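Local coordinates for WbbZ protein (Klebsiella pneumoniae subsp. pneumoniae NTUH-K2044, PDB 6X1L), which is functionally uncharacterised but probably transfers pyruvyl groups to cell-surface polysaccharide, as polysaccharide pyruvyl transferases do, at residues 101-106 with 145-150; 123-128 with 252-257; 152-157 with 234-239; 158-163 with 212-217. All coordinates share one frame; numbering follows the deposited sequence.

Contact 1. Residues 101-106 with 145-150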
loop_
_atom_site.group_PDB
_atom_site.type_symbol
_atom_site.label_atom_id
_atom_site.label_comp_id
_atom_site.label_asym_id
_atom_site.label_seq_id
_atom_site.Cartn_x
_atom_site.Cartn_y
_atom_site.Cartn_z
ATOM N N ILE A 101 14.963 -23.034 2.070
ATOM C CA ILE A 101 15.118 -21.587 2.104
ATOM C C ILE A 101 15.040 -21.081 0.668
ATOM O O ILE A 101 15.936 -21.338 -0.139
ATOM C CB ILE A 101 16.433 -21.176 2.776
ATOM C CG1 ILE A 101 16.439 -21.633 4.238
ATOM C CG2 ILE A 101 16.634 -19.670 2.677
ATOM C CD1 ILE A 101 17.679 -21.227 5.005
HETATM N N MSE A 102 13.960 -20.374 0.346
HETATM C CA MSE A 102 13.768 -19.816 -0.992
HETATM C C MSE A 102 14.860 -18.769 -1.277
HETATM O O MSE A 102 15.492 -18.289 -0.336
HETATM C CB MSE A 102 12.350 -19.237 -1.107
HETATM C CG MSE A 102 11.267 -20.296 -0.925
HETATM SE SE MSE A 102 11.267 -21.686 -2.324
HETATM C CE MSE A 102 10.090 -20.758 -3.593
ATOM N N PRO A 103 15.098 -18.434 -2.571
ATOM C CA PRO A 103 16.280 -17.628 -2.933
ATOM C C PRO A 103 16.561 -16.450 -2.013
ATOM O O PRO A 103 15.778 -15.495 -1.945
ATOM C CB PRO A 103 15.946 -17.154 -4.351
ATOM C CG PRO A 103 15.156 -18.286 -4.913
ATOM C CD PRO A 103 14.324 -18.817 -3.770
ATOM N N SER A 104 17.691 -16.508 -1.307
ATOM C CA SER A 104 17.947 -15.595 -0.204
ATOM C C SER A 104 19.380 -15.082 -0.231
ATOM O O SER A 104 20.273 -15.669 -0.851
ATOM C CB SER A 104 17.671 -16.266 1.148
ATOM O OG SER A 104 16.290 -16.553 1.299
ATOM N N THR A 105 19.574 -13.961 0.459
ATOM C CA THR A 105 20.889 -13.419 0.771
ATOM C C THR A 105 21.167 -13.721 2.237
ATOM O O THR A 105 20.385 -13.334 3.112
ATOM C CB THR A 105 20.946 -11.913 0.501
ATOM O OG1 THR A 105 21.005 -11.678 -0.914
ATOM C CG2 THR A 105 22.163 -11.285 1.169
ATOM N N ILE A 106 22.263 -14.430 2.499
ATOM C CA ILE A 106 22.604 -14.909 3.833
ATOM C C ILE A 106 23.995 -14.400 4.182
ATOM O O ILE A 106 24.915 -14.481 3.361
ATOM C CB ILE A 106 22.549 -16.446 3.908
ATOM C CG1 ILE A 106 21.153 -16.950 3.537
ATOM C CG2 ILE A 106 22.947 -16.934 5.290
ATOM C CD1 ILE A 106 21.063 -18.455 3.435
ATOM N N PHE A 145 21.762 -24.326 -3.895
ATOM C CA PHE A 145 21.519 -23.954 -5.281
ATOM C C PHE A 145 21.602 -22.439 -5.401
ATOM O O PHE A 145 21.472 -21.709 -4.415
ATOM C CB PHE A 145 20.139 -24.414 -5.782
ATOM C CG PHE A 145 19.862 -25.875 -5.582
ATOM C CD1 PHE A 145 19.987 -26.766 -6.636
ATOM C CD2 PHE A 145 19.451 -26.359 -4.348
ATOM C CE1 PHE A 145 19.721 -28.107 -6.462
ATOM C CE2 PHE A 145 19.191 -27.704 -4.168
ATOM C CZ PHE A 145 19.326 -28.577 -5.225
ATOM N N ILE A 146 21.791 -21.967 -6.631
ATOM C CA ILE A 146 21.833 -20.540 -6.921
ATOM C C ILE A 146 20.832 -20.242 -8.029
ATOM O O ILE A 146 20.747 -20.981 -9.017
ATOM C CB ILE A 146 23.251 -20.075 -7.311
ATOM C CG1 ILE A 146 23.273 -18.566 -7.565
ATOM C CG2 ILE A 146 23.768 -20.842 -8.521
ATOM C CD1 ILE A 146 24.664 -17.979 -7.612
ATOM N N THR A 147 20.061 -19.171 -7.855
ATOM C CA THR A 147 19.076 -18.772 -8.849
ATOM C C THR A 147 18.629 -17.356 -8.512
ATOM O O THR A 147 18.973 -16.811 -7.462
ATOM C CB THR A 147 17.896 -19.752 -8.895
ATOM O OG1 THR A 147 17.007 -19.399 -9.962
ATOM C CG2 THR A 147 17.144 -19.762 -7.575
ATOM N N ASP A 148 17.870 -16.757 -9.426
ATOM C CA ASP A 148 17.451 -15.372 -9.257
ATOM C C ASP A 148 16.519 -15.212 -8.062
ATOM O O ASP A 148 15.769 -16.122 -7.699
ATOM C CB ASP A 148 16.751 -14.870 -10.521
ATOM C CG ASP A 148 17.716 -14.619 -11.661
ATOM O OD1 ASP A 148 18.799 -14.047 -11.413
ATOM O OD2 ASP A 148 17.393 -14.999 -12.806
ATOM N N ASP A 149 16.581 -14.030 -7.445
ATOM C CA ASP A 149 15.562 -13.616 -6.488
ATOM C C ASP A 149 14.175 -13.892 -7.054
ATOM O O ASP A 149 13.952 -13.817 -8.266
ATOM C CB ASP A 149 15.721 -12.127 -6.164
ATOM C CG ASP A 149 14.681 -11.620 -5.167
ATOM O OD1 ASP A 149 14.910 -11.736 -3.941
ATOM O OD2 ASP A 149 13.635 -11.099 -5.610
HETATM N N MSE A 150 13.243 -14.242 -6.172
HETATM C CA MSE A 150 11.893 -14.615 -6.593
HETATM C C MSE A 150 11.211 -13.532 -7.435
HETATM O O MSE A 150 10.445 -13.848 -8.350
HETATM C CB MSE A 150 11.012 -14.937 -5.381
HETATM C CG MSE A 150 11.398 -16.191 -4.618
HETATM SE SE MSE A 150 11.426 -17.800 -5.727
HETATM C CE MSE A 150 9.543 -17.899 -6.217
HETATM O O HOH W 1 13.831 -14.100 -3.347
#
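P103 packs against T147, the backbone of D148 and D149, and M150 in a buried, mainly apolar contact at the C-terminal ends of two strands of the six-stranded parallel sheet. Strands 98-104 and 144-146 are not neighbours; strand 120-124 runs between them, and the two segments meet near its C-terminal end, where the chain turns a corner at P103. Each of three ring carbons of P103 has its own partner. CG meets T147 CG2 at 3.6 Å, CB lies 3.5 Å from D148 O, and CD rests 3.6 Å from the selenium of selenomethionine M150. Bends at chi2 and chi3 (-57° and -64°) curl the M150 chain, and its SE also approaches the methyl CE of selenomethionine M102 at 3.9 Å. No direct hydrogen bond joins the segments. A water does so instead: it donates to P103 O (2.8 Å), accepts from M150 N (2.9 Å) and donates weakly to D149 OD1. That carboxylate is further held by a salt bridge to R125 and, through OD2, by H229. Loops gathered at the C-terminal edge of a parallel sheet are characteristic of Rossmann-like domains, consistent with the GT-B relationship of this family.

Contact 2. Residues 123-128 with 252-257; sequences FCRENI and EAVYNY
E126 and Y257 carry much of this contact, in which the turn between strand 120-124 and helix 127-135 lies against one side of helix 250-259. E126 is the N-cap of helix 127-135, its side chain capping a backbone N in the first turn. Its chi1 of 24° is far from a staggered value. The bond from CA to CB points at helix 250-259, putting E126 CB 3.3 Å from A253 O; the bend at chi2 turns CD aside from the line of the chain, and CG is 3.8 Å from V254 CG2. A253 CB also sits 3.7 Å from E126 OE1, while OE2 is bonded to the hydroxyls of T129 and T105. Beside it, I128 brings CD1 to 3.8 Å from the same A253 methyl. R125 extends from CG to NE past V254, whose CG2 is 4.0 Å from R125 NE; that NE bonds to T105 OG1, and the guanidinium also holds D149. Y257 has CG anti to the backbone N (chi1 -176°), which sets CG on the side of the turn. There CD2 lies 3.6 Å from R125 O, and N127 ND2 approaches the ring edge near its plane at CD1, with amide and ring planes 85° apart. Around this pairing, I146 of strand 144-146 touches N127 and Y257, L228 and H229 of helix 228-236 border R125, and I128 also touches R107 and Y249.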
loop_
_atom_site.group_PDB
_atom_site.type_symbol
_atom_site.label_atom_id
_atom_site.label_comp_id
_atom_site.label_asym_id
_atom_site.label_seq_id
_atom_site.Cartn_x
_atom_site.Cartn_y
_atom_site.Cartn_z
ATOM N N PHE A 123 18.549 -22.068 -1.194
ATOM C CA PHE A 123 18.594 -21.399 -2.485
ATOM C C PHE A 123 19.180 -20.008 -2.285
ATOM O O PHE A 123 18.694 -19.238 -1.449
ATOM C CB PHE A 123 17.205 -21.329 -3.117
ATOM C CG PHE A 123 16.691 -22.660 -3.578
ATOM C CD1 PHE A 123 16.932 -23.100 -4.868
ATOM C CD2 PHE A 123 15.983 -23.480 -2.715
ATOM C CE1 PHE A 123 16.474 -24.334 -5.293
ATOM C CE2 PHE A 123 15.520 -24.712 -3.132
ATOM C CZ PHE A 123 15.766 -25.141 -4.424
ATOM N N CYS A 124 20.223 -19.696 -3.049
ATOM C CA CYS A 124 20.959 -18.448 -2.934
ATOM C C CYS A 124 20.657 -17.568 -4.137
ATOM O O CYS A 124 20.655 -18.042 -5.279
ATOM C CB CYS A 124 22.462 -18.719 -2.841
ATOM S SG CYS A 124 22.873 -20.069 -1.704
ATOM N N ARG A 125 20.406 -16.284 -3.885
ATOM C CA ARG A 125 20.029 -15.366 -4.950
ATOM C C ARG A 125 21.206 -14.559 -5.490
ATOM O O ARG A 125 21.000 -13.665 -6.317
ATOM C CB ARG A 125 18.909 -14.430 -4.479
ATOM C CG ARG A 125 19.294 -13.456 -3.383
ATOM C CD ARG A 125 18.066 -12.641 -2.951
ATOM N NE ARG A 125 18.412 -11.601 -1.990
ATOM C CZ ARG A 125 17.525 -10.798 -1.411
ATOM N NH1 ARG A 125 16.234 -10.924 -1.690
ATOM N NH2 ARG A 125 17.927 -9.875 -0.548
ATOM N N GLU A 126 22.429 -14.847 -5.046
ATOM C CA GLU A 126 23.616 -14.249 -5.650
ATOM C C GLU A 126 24.832 -15.106 -5.314
ATOM O O GLU A 126 24.752 -16.065 -4.544
ATOM C CB GLU A 126 23.817 -12.793 -5.210
ATOM C CG GLU A 126 23.178 -12.417 -3.873
ATOM C CD GLU A 126 24.003 -12.851 -2.683
ATOM O OE1 GLU A 126 25.151 -13.310 -2.889
ATOM O OE2 GLU A 126 23.505 -12.726 -1.544
ATOM N N ASN A 127 25.971 -14.726 -5.903
ATOM C CA ASN A 127 27.175 -15.559 -5.865
ATOM C C ASN A 127 27.874 -15.525 -4.513
ATOM O O ASN A 127 28.592 -16.473 -4.169
ATOM C CB ASN A 127 28.154 -15.109 -6.949
ATOM C CG ASN A 127 27.890 -15.769 -8.281
ATOM O OD1 ASN A 127 27.703 -16.983 -8.360
ATOM N ND2 ASN A 127 27.874 -14.970 -9.341
ATOM N N ILE A 128 27.720 -14.437 -3.758
ATOM C CA ILE A 128 28.390 -14.337 -2.466
ATOM C C ILE A 128 27.763 -15.302 -1.472
ATOM O O ILE A 128 28.465 -16.018 -0.748
ATOM C CB ILE A 128 28.354 -12.887 -1.953
ATOM C CG1 ILE A 128 29.085 -11.962 -2.928
ATOM C CG2 ILE A 128 28.973 -12.805 -0.563
ATOM C CD1 ILE A 128 29.268 -10.556 -2.414
ATOM N N GLU A 252 24.914 -4.945 -4.219
ATOM C CA GLU A 252 25.895 -5.181 -5.275
ATOM C C GLU A 252 25.894 -6.636 -5.737
ATOM O O GLU A 252 26.036 -6.911 -6.935
ATOM C CB GLU A 252 27.289 -4.769 -4.798
ATOM C CG GLU A 252 28.357 -4.836 -5.889
ATOM C CD GLU A 252 29.723 -4.364 -5.416
ATOM O OE1 GLU A 252 29.810 -3.803 -4.304
ATOM O OE2 GLU A 252 30.711 -4.557 -6.158
ATOM N N ALA A 253 25.726 -7.583 -4.808
ATOM C CA ALA A 253 25.791 -8.993 -5.182
ATOM C C ALA A 253 24.593 -9.405 -6.032
ATOM O O ALA A 253 24.737 -10.192 -6.974
ATOM C CB ALA A 253 25.893 -9.870 -3.934
ATOM N N VAL A 254 23.401 -8.895 -5.717
ATOM C CA VAL A 254 22.241 -9.224 -6.539
ATOM C C VAL A 254 22.365 -8.568 -7.911
ATOM O O VAL A 254 21.979 -9.151 -8.932
ATOM C CB VAL A 254 20.937 -8.820 -5.824
ATOM C CG1 VAL A 254 19.736 -9.051 -6.730
ATOM C CG2 VAL A 254 20.772 -9.603 -4.527
ATOM N N TYR A 255 22.920 -7.353 -7.958
ATOM C CA TYR A 255 23.111 -6.669 -9.232
ATOM C C TYR A 255 24.041 -7.455 -10.146
ATOM O O TYR A 255 23.754 -7.639 -11.335
ATOM C CB TYR A 255 23.667 -5.262 -9.002
ATOM C CG TYR A 255 24.100 -4.591 -10.287
ATOM C CD1 TYR A 255 23.177 -3.931 -11.094
ATOM C CD2 TYR A 255 25.423 -4.629 -10.704
ATOM C CE1 TYR A 255 23.567 -3.323 -12.275
ATOM C CE2 TYR A 255 25.820 -4.027 -11.883
ATOM C CZ TYR A 255 24.888 -3.374 -12.664
ATOM O OH TYR A 255 25.277 -2.770 -13.838
ATOM N N ASN A 256 25.177 -7.911 -9.610
ATOM C CA ASN A 256 26.151 -8.619 -10.434
ATOM C C ASN A 256 25.595 -9.932 -10.966
ATOM O O ASN A 256 25.930 -10.334 -12.085
ATOM C CB ASN A 256 27.435 -8.868 -9.638
ATOM C CG ASN A 256 28.240 -7.601 -9.418
ATOM O OD1 ASN A 256 28.246 -6.700 -10.257
ATOM N ND2 ASN A 256 28.928 -7.526 -8.285
ATOM N N TYR A 257 24.732 -10.601 -10.202
ATOM C CA TYR A 257 24.218 -11.897 -10.628
ATOM C C TYR A 257 23.003 -11.792 -11.546
ATOM O O TYR A 257 22.877 -12.582 -12.489
ATOM C CB TYR A 257 23.856 -12.754 -9.412
ATOM C CG TYR A 257 23.409 -14.149 -9.794
ATOM C CD1 TYR A 257 24.324 -15.090 -10.265
ATOM C CD2 TYR A 257 22.079 -14.523 -9.694
ATOM C CE1 TYR A 257 23.918 -16.363 -10.623
ATOM C CE2 TYR A 257 21.664 -15.794 -10.049
ATOM C CZ TYR A 257 22.588 -16.709 -10.511
ATOM O OH TYR A 257 22.174 -17.973 -10.863
#

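Contact 3. Residues 152-157 with 234-239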
loop_
_atom_site.group_PDB
_atom_site.type_symbol
_atom_site.label_atom_id
_atom_site.label_comp_id
_atom_site.label_asym_id
_atom_site.label_seq_id
_atom_site.Cartn_x
_atom_site.Cartn_y
_atom_site.Cartn_z
ATOM N N PHE A 152 12.040 -11.853 -9.835
ATOM C CA PHE A 152 12.131 -11.993 -11.281
ATOM C C PHE A 152 11.068 -12.934 -11.834
ATOM O O PHE A 152 10.812 -12.912 -13.042
ATOM C CB PHE A 152 13.545 -12.436 -11.669
ATOM C CG PHE A 152 14.596 -11.410 -11.336
ATOM C CD1 PHE A 152 14.864 -10.362 -12.209
ATOM C CD2 PHE A 152 15.280 -11.463 -10.133
ATOM C CE1 PHE A 152 15.809 -9.400 -11.898
ATOM C CE2 PHE A 152 16.231 -10.507 -9.815
ATOM C CZ PHE A 152 16.495 -9.472 -10.699
ATOM N N TYR A 153 10.413 -13.719 -10.975
ATOM C CA TYR A 153 9.283 -14.557 -11.369
ATOM C C TYR A 153 7.955 -13.809 -11.379
ATOM O O TYR A 153 6.922 -14.431 -11.644
ATOM C CB TYR A 153 9.149 -15.762 -10.433
ATOM C CG TYR A 153 10.036 -16.937 -10.782
ATOM C CD1 TYR A 153 9.605 -17.913 -11.674
ATOM C CD2 TYR A 153 11.292 -17.078 -10.210
ATOM C CE1 TYR A 153 10.405 -18.992 -11.995
ATOM C CE2 TYR A 153 12.102 -18.155 -10.524
ATOM C CZ TYR A 153 11.651 -19.107 -11.417
ATOM O OH TYR A 153 12.451 -20.181 -11.735
ATOM N N LEU A 154 7.951 -12.511 -11.087
ATOM C CA LEU A 154 6.695 -11.771 -10.976
ATOM C C LEU A 154 5.949 -11.772 -12.305
ATOM O O LEU A 154 6.509 -11.425 -13.347
ATOM C CB LEU A 154 6.978 -10.340 -10.522
ATOM C CG LEU A 154 5.795 -9.477 -10.070
ATOM C CD1 LEU A 154 5.248 -9.968 -8.741
ATOM C CD2 LEU A 154 6.233 -8.025 -9.972
ATOM N N ASP A 155 4.677 -12.173 -12.266
ATOM C CA ASP A 155 3.807 -12.147 -13.444
ATOM C C ASP A 155 3.371 -10.702 -13.682
ATOM O O ASP A 155 2.254 -10.289 -13.362
ATOM C CB ASP A 155 2.617 -13.078 -13.248
ATOM C CG ASP A 155 1.757 -13.193 -14.488
ATOM O OD1 ASP A 155 2.171 -12.686 -15.553
ATOM O OD2 ASP A 155 0.663 -13.788 -14.395
ATOM N N LEU A 156 4.272 -9.939 -14.308
ATOM C CA LEU A 156 4.225 -8.481 -14.253
ATOM C C LEU A 156 2.938 -7.901 -14.831
ATOM O O LEU A 156 2.449 -6.879 -14.340
ATOM C CB LEU A 156 5.439 -7.909 -14.986
ATOM C CG LEU A 156 5.669 -6.399 -14.945
ATOM C CD1 LEU A 156 5.871 -5.928 -13.513
ATOM C CD2 LEU A 156 6.863 -6.028 -15.808
ATOM N N ASN A 157 2.370 -8.530 -15.860
ATOM C CA ASN A 157 1.295 -7.879 -16.600
ATOM C C ASN A 157 0.002 -7.760 -15.804
ATOM O O ASN A 157 -0.851 -6.937 -16.159
ATOM C CB ASN A 157 1.040 -8.618 -17.912
ATOM C CG ASN A 157 2.110 -8.340 -18.947
ATOM O OD1 ASN A 157 3.184 -8.937 -18.920
ATOM N ND2 ASN A 157 1.824 -7.422 -19.863
ATOM N N ALA A 234 11.705 -1.591 -11.038
ATOM C CA ALA A 234 11.978 -0.649 -12.116
ATOM C C ALA A 234 12.706 -1.317 -13.276
ATOM O O ALA A 234 12.478 -0.956 -14.436
ATOM C CB ALA A 234 12.781 0.534 -11.582
ATOM N N SER A 235 13.577 -2.291 -12.985
ATOM C CA SER A 235 14.255 -3.026 -14.052
ATOM C C SER A 235 13.269 -3.860 -14.857
ATOM O O SER A 235 13.356 -3.915 -16.089
ATOM C CB SER A 235 15.354 -3.920 -13.470
ATOM O OG SER A 235 16.392 -3.149 -12.896
ATOM N N LEU A 236 12.338 -4.537 -14.176
ATOM C CA LEU A 236 11.273 -5.247 -14.878
ATOM C C LEU A 236 10.449 -4.305 -15.747
ATOM O O LEU A 236 9.987 -4.695 -16.826
ATOM C CB LEU A 236 10.365 -5.961 -13.876
ATOM C CG LEU A 236 11.006 -7.029 -12.991
ATOM C CD1 LEU A 236 9.961 -7.669 -12.092
ATOM C CD2 LEU A 236 11.697 -8.078 -13.846
ATOM N N LEU A 237 10.259 -3.066 -15.298
ATOM C CA LEU A 237 9.501 -2.077 -16.054
ATOM C C LEU A 237 10.288 -1.482 -17.214
ATOM O O LEU A 237 9.741 -0.661 -17.955
ATOM C CB LEU A 237 9.033 -0.957 -15.120
ATOM C CG LEU A 237 8.076 -1.371 -14.002
ATOM C CD1 LEU A 237 7.856 -0.225 -13.028
ATOM C CD2 LEU A 237 6.754 -1.842 -14.584
ATOM N N GLY A 238 11.548 -1.873 -17.393
ATOM C CA GLY A 238 12.353 -1.303 -18.454
ATOM C C GLY A 238 12.780 0.126 -18.218
ATOM O O GLY A 238 13.115 0.829 -19.174
ATOM N N LYS A 239 12.777 0.579 -16.969
ATOM C CA LYS A 239 13.132 1.955 -16.668
ATOM C C LYS A 239 14.643 2.141 -16.690
ATOM O O LYS A 239 15.419 1.183 -16.642
ATOM C CB LYS A 239 12.595 2.367 -15.298
ATOM C CG LYS A 239 11.105 2.156 -15.115
ATOM C CD LYS A 239 10.308 3.047 -16.047
ATOM C CE LYS A 239 8.821 2.975 -15.732
ATOM N NZ LYS A 239 8.035 3.767 -16.712
#
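L236, L156 and F152 form an apolar contact between the chain 152-157, with a short 3-10 piece at either end, and the end of helix 228-236, which closes in a Schellman motif. In that motif G238 adopts positive phi (72°), and the backbone bonds G238 N to S235 O and K239 N to A234 O, each 3.0 Å, finish the last turn. L236 has the most surface buried and is the last residue of the helix. Its two methyls serve different partners: CD2 reaches F152 CD1 at 4.2 Å, whereas CD1 lies 4.3 Å from L154 CB. L156 turns its CD2 methyl to the backbone carbonyl and CB of L236, and its other methyl, CD1, meets L237 CD2 at 4.3 Å. The methyl-to-methyl and methyl-to-ring contacts are ordinary van der Waals ones, and no hydrogen bond joins the segments. F152 also touches S258 and L259 of helix 250-259, while L154 and L156 both rest on I214 of helix 203-218, so the chain leading out of the six-stranded sheet is laid across several helices. The nearest approach is made by L156 CD2, which sits 3.5 Å from the carbonyl oxygen L236 O and 4.0 Å from L236 CB.

Contact 4. Residues 158-163 with 212-217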
loop_
_atom_site.group_PDB
_atom_site.type_symbol
_atom_site.label_atom_id
_atom_site.label_comp_id
_atom_site.label_asym_id
_atom_site.label_seq_id
_atom_site.Cartn_x
_atom_site.Cartn_y
_atom_site.Cartn_z
ATOM N N LYS A 158 -0.171 -8.540 -14.741
ATOM C CA LYS A 158 -1.372 -8.411 -13.929
ATOM C C LYS A 158 -1.229 -7.369 -12.827
ATOM O O LYS A 158 -2.195 -7.121 -12.098
ATOM C CB LYS A 158 -1.766 -9.762 -13.326
ATOM C CG LYS A 158 -0.834 -10.284 -12.260
ATOM C CD LYS A 158 -1.328 -11.629 -11.755
ATOM C CE LYS A 158 -0.403 -12.198 -10.698
ATOM N NZ LYS A 158 -0.886 -13.517 -10.213
ATOM N N TYR A 159 -0.057 -6.746 -12.699
ATOM C CA TYR A 159 0.174 -5.674 -11.742
ATOM C C TYR A 159 0.187 -4.291 -12.380
ATOM O O TYR A 159 0.103 -3.293 -11.657
ATOM C CB TYR A 159 1.509 -5.891 -11.016
ATOM C CG TYR A 159 1.611 -7.198 -10.270
ATOM C CD1 TYR A 159 2.021 -8.364 -10.918
ATOM C CD2 TYR A 159 1.318 -7.272 -8.915
ATOM C CE1 TYR A 159 2.116 -9.560 -10.242
ATOM C CE2 TYR A 159 1.416 -8.471 -8.225
ATOM C CZ TYR A 159 1.817 -9.612 -8.896
ATOM O OH TYR A 159 1.912 -10.810 -8.221
ATOM N N LEU A 160 0.299 -4.207 -13.703
ATOM C CA LEU A 160 0.526 -2.934 -14.370
ATOM C C LEU A 160 -0.750 -2.102 -14.419
ATOM O O LEU A 160 -1.854 -2.631 -14.578
ATOM C CB LEU A 160 1.050 -3.163 -15.788
ATOM C CG LEU A 160 2.345 -3.972 -15.910
ATOM C CD1 LEU A 160 2.741 -4.162 -17.371
ATOM C CD2 LEU A 160 3.475 -3.318 -15.129
ATOM N N SER A 161 -0.588 -0.791 -14.277
ATOM C CA SER A 161 -1.680 0.140 -14.518
ATOM C C SER A 161 -1.679 0.681 -15.938
ATOM O O SER A 161 -2.721 1.161 -16.404
ATOM C CB SER A 161 -1.606 1.313 -13.535
ATOM O OG SER A 161 -0.502 2.157 -13.828
ATOM N N LEU A 162 -0.536 0.614 -16.625
ATOM C CA LEU A 162 -0.363 1.144 -17.981
ATOM C C LEU A 162 -0.592 2.651 -18.034
ATOM O O LEU A 162 -0.934 3.203 -19.083
ATOM C CB LEU A 162 -1.267 0.426 -18.987
ATOM C CG LEU A 162 -1.030 -1.078 -19.116
ATOM C CD1 LEU A 162 -1.844 -1.656 -20.265
ATOM C CD2 LEU A 162 0.451 -1.362 -19.300
ATOM N N LYS A 163 -0.406 3.328 -16.907
ATOM C CA LYS A 163 -0.477 4.781 -16.897
ATOM C C LYS A 163 0.769 5.366 -17.560
ATOM O O LYS A 163 1.879 4.870 -17.344
ATOM C CB LYS A 163 -0.609 5.305 -15.469
ATOM C CG LYS A 163 -1.925 6.017 -15.204
ATOM C CD LYS A 163 -1.943 6.655 -13.829
ATOM C CE LYS A 163 -3.152 7.551 -13.664
ATOM N NZ LYS A 163 -3.164 8.671 -14.642
ATOM N N CYS A 212 0.821 -1.114 -5.760
ATOM C CA CYS A 212 1.089 0.261 -5.343
ATOM C C CYS A 212 2.488 0.702 -5.753
ATOM O O CYS A 212 2.661 1.751 -6.383
ATOM C CB CYS A 212 0.917 0.393 -3.832
ATOM S SG CYS A 212 -0.795 0.361 -3.266
HETATM N N MSE A 213 3.501 -0.085 -5.403
HETATM C CA MSE A 213 4.874 0.277 -5.730
HETATM C C MSE A 213 5.054 0.398 -7.237
HETATM O O MSE A 213 5.688 1.334 -7.727
HETATM C CB MSE A 213 5.860 -0.757 -5.173
HETATM C CG MSE A 213 5.841 -0.900 -3.652
HETATM SE SE MSE A 213 7.145 -2.288 -3.129
HETATM C CE MSE A 213 8.769 -1.239 -3.316
ATOM N N ILE A 214 4.484 -0.563 -7.966
ATOM C CA ILE A 214 4.570 -0.545 -9.424
ATOM C C ILE A 214 3.825 0.658 -9.996
ATOM O O ILE A 214 4.333 1.346 -10.891
ATOM C CB ILE A 214 4.045 -1.872 -10.002
ATOM C CG1 ILE A 214 5.042 -3.001 -9.722
ATOM C CG2 ILE A 214 3.769 -1.739 -11.499
ATOM C CD1 ILE A 214 4.611 -4.341 -10.263
ATOM N N ASN A 215 2.610 0.933 -9.496
ATOM C CA ASN A 215 1.872 2.113 -9.948
ATOM C C ASN A 215 2.707 3.373 -9.794
ATOM O O ASN A 215 2.725 4.230 -10.685
ATOM C CB ASN A 215 0.567 2.275 -9.166
ATOM C CG ASN A 215 -0.445 1.198 -9.475
ATOM O OD1 ASN A 215 -0.390 0.544 -10.516
ATOM N ND2 ASN A 215 -1.389 1.016 -8.566
ATOM N N PHE A 216 3.394 3.508 -8.658
ATOM C CA PHE A 216 4.224 4.683 -8.424
ATOM C C PHE A 216 5.323 4.786 -9.472
ATOM O O PHE A 216 5.532 5.848 -10.071
ATOM C CB PHE A 216 4.821 4.622 -7.018
ATOM C CG PHE A 216 5.792 5.728 -6.725
ATOM C CD1 PHE A 216 5.337 6.974 -6.310
ATOM C CD2 PHE A 216 7.159 5.529 -6.870
ATOM C CE1 PHE A 216 6.223 7.998 -6.041
ATOM C CE2 PHE A 216 8.052 6.555 -6.604
ATOM C CZ PHE A 216 7.582 7.790 -6.187
ATOM N N LEU A 217 6.023 3.677 -9.721
ATOM C CA LEU A 217 7.199 3.714 -10.583
ATOM C C LEU A 217 6.836 3.867 -12.052
ATOM O O LEU A 217 7.611 4.450 -12.818
ATOM C CB LEU A 217 8.024 2.441 -10.379
ATOM C CG LEU A 217 8.600 2.251 -8.977
ATOM C CD1 LEU A 217 9.128 0.830 -8.810
ATOM C CD2 LEU A 217 9.704 3.269 -8.726
HETATM O O HOH W 2 0.323 4.169 -12.365
#
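Y159, L160 and S161 lie in turn against I214 and N215 of helix 203-218, on a length of chain without regular helix or strand. Y159 comes first. Its CB meets I214 CD1 at 3.5 Å, and the ring then leads away from the contact, carrying its hydroxyl to D44 of helix 33-48. I214 reaches it through an extended chain, CD1 being anti across chi2 (-180°). At L160 the bond from CA to CB points away from the helix, yet the branch returns: CD2 packs 4.0 Å from I214 CG2, so the isoleucine touches two successive residues with different methyls. S161 brings a change from apolar to polar contact. Its OG lies between the backbone N and the carbonyl carbon (chi1 70°) and accepts from K163 N at 3.3 Å, with an N-H...O angle of 158°, forming an ST turn. A water donates to this OG (2.6 Å) and to N215 O (2.9 Å), linking the turn to the helix backbone. E218 is a further partner, binding S161 OG through OE1 and L162 N through OE2. F204 of the second subunit packs on both S161 and N215, placing this end at the dimer interface. The chemistry thus implies an attachment of two kinds: methyl packing about I214, then a serine hydroxyl that holds its own turn and is joined to a water and to the E218 carboxylate.

In the fold
Contacts 1 and 2 both reach the six-stranded sheet and lie nearest the chain's centre; they touch directly, by a salt bridge and by packing. Contact 1 is buried, whereas contact 2 is partly buried and brings in helix 250-259. Contacts 3 and 4, their centres 10 Å apart, fasten successive lengths of the chain between the two parallel sheets to helices 228-236 and 203-218. Contact 3 is a surface contact carried by apolar side chains; contact 4 is buried although farthest out, and the second subunit helps cover S161 and N215. Bridging waters join the segments in contacts 1 and 4, and none of the four has a direct hydrogen bond across it.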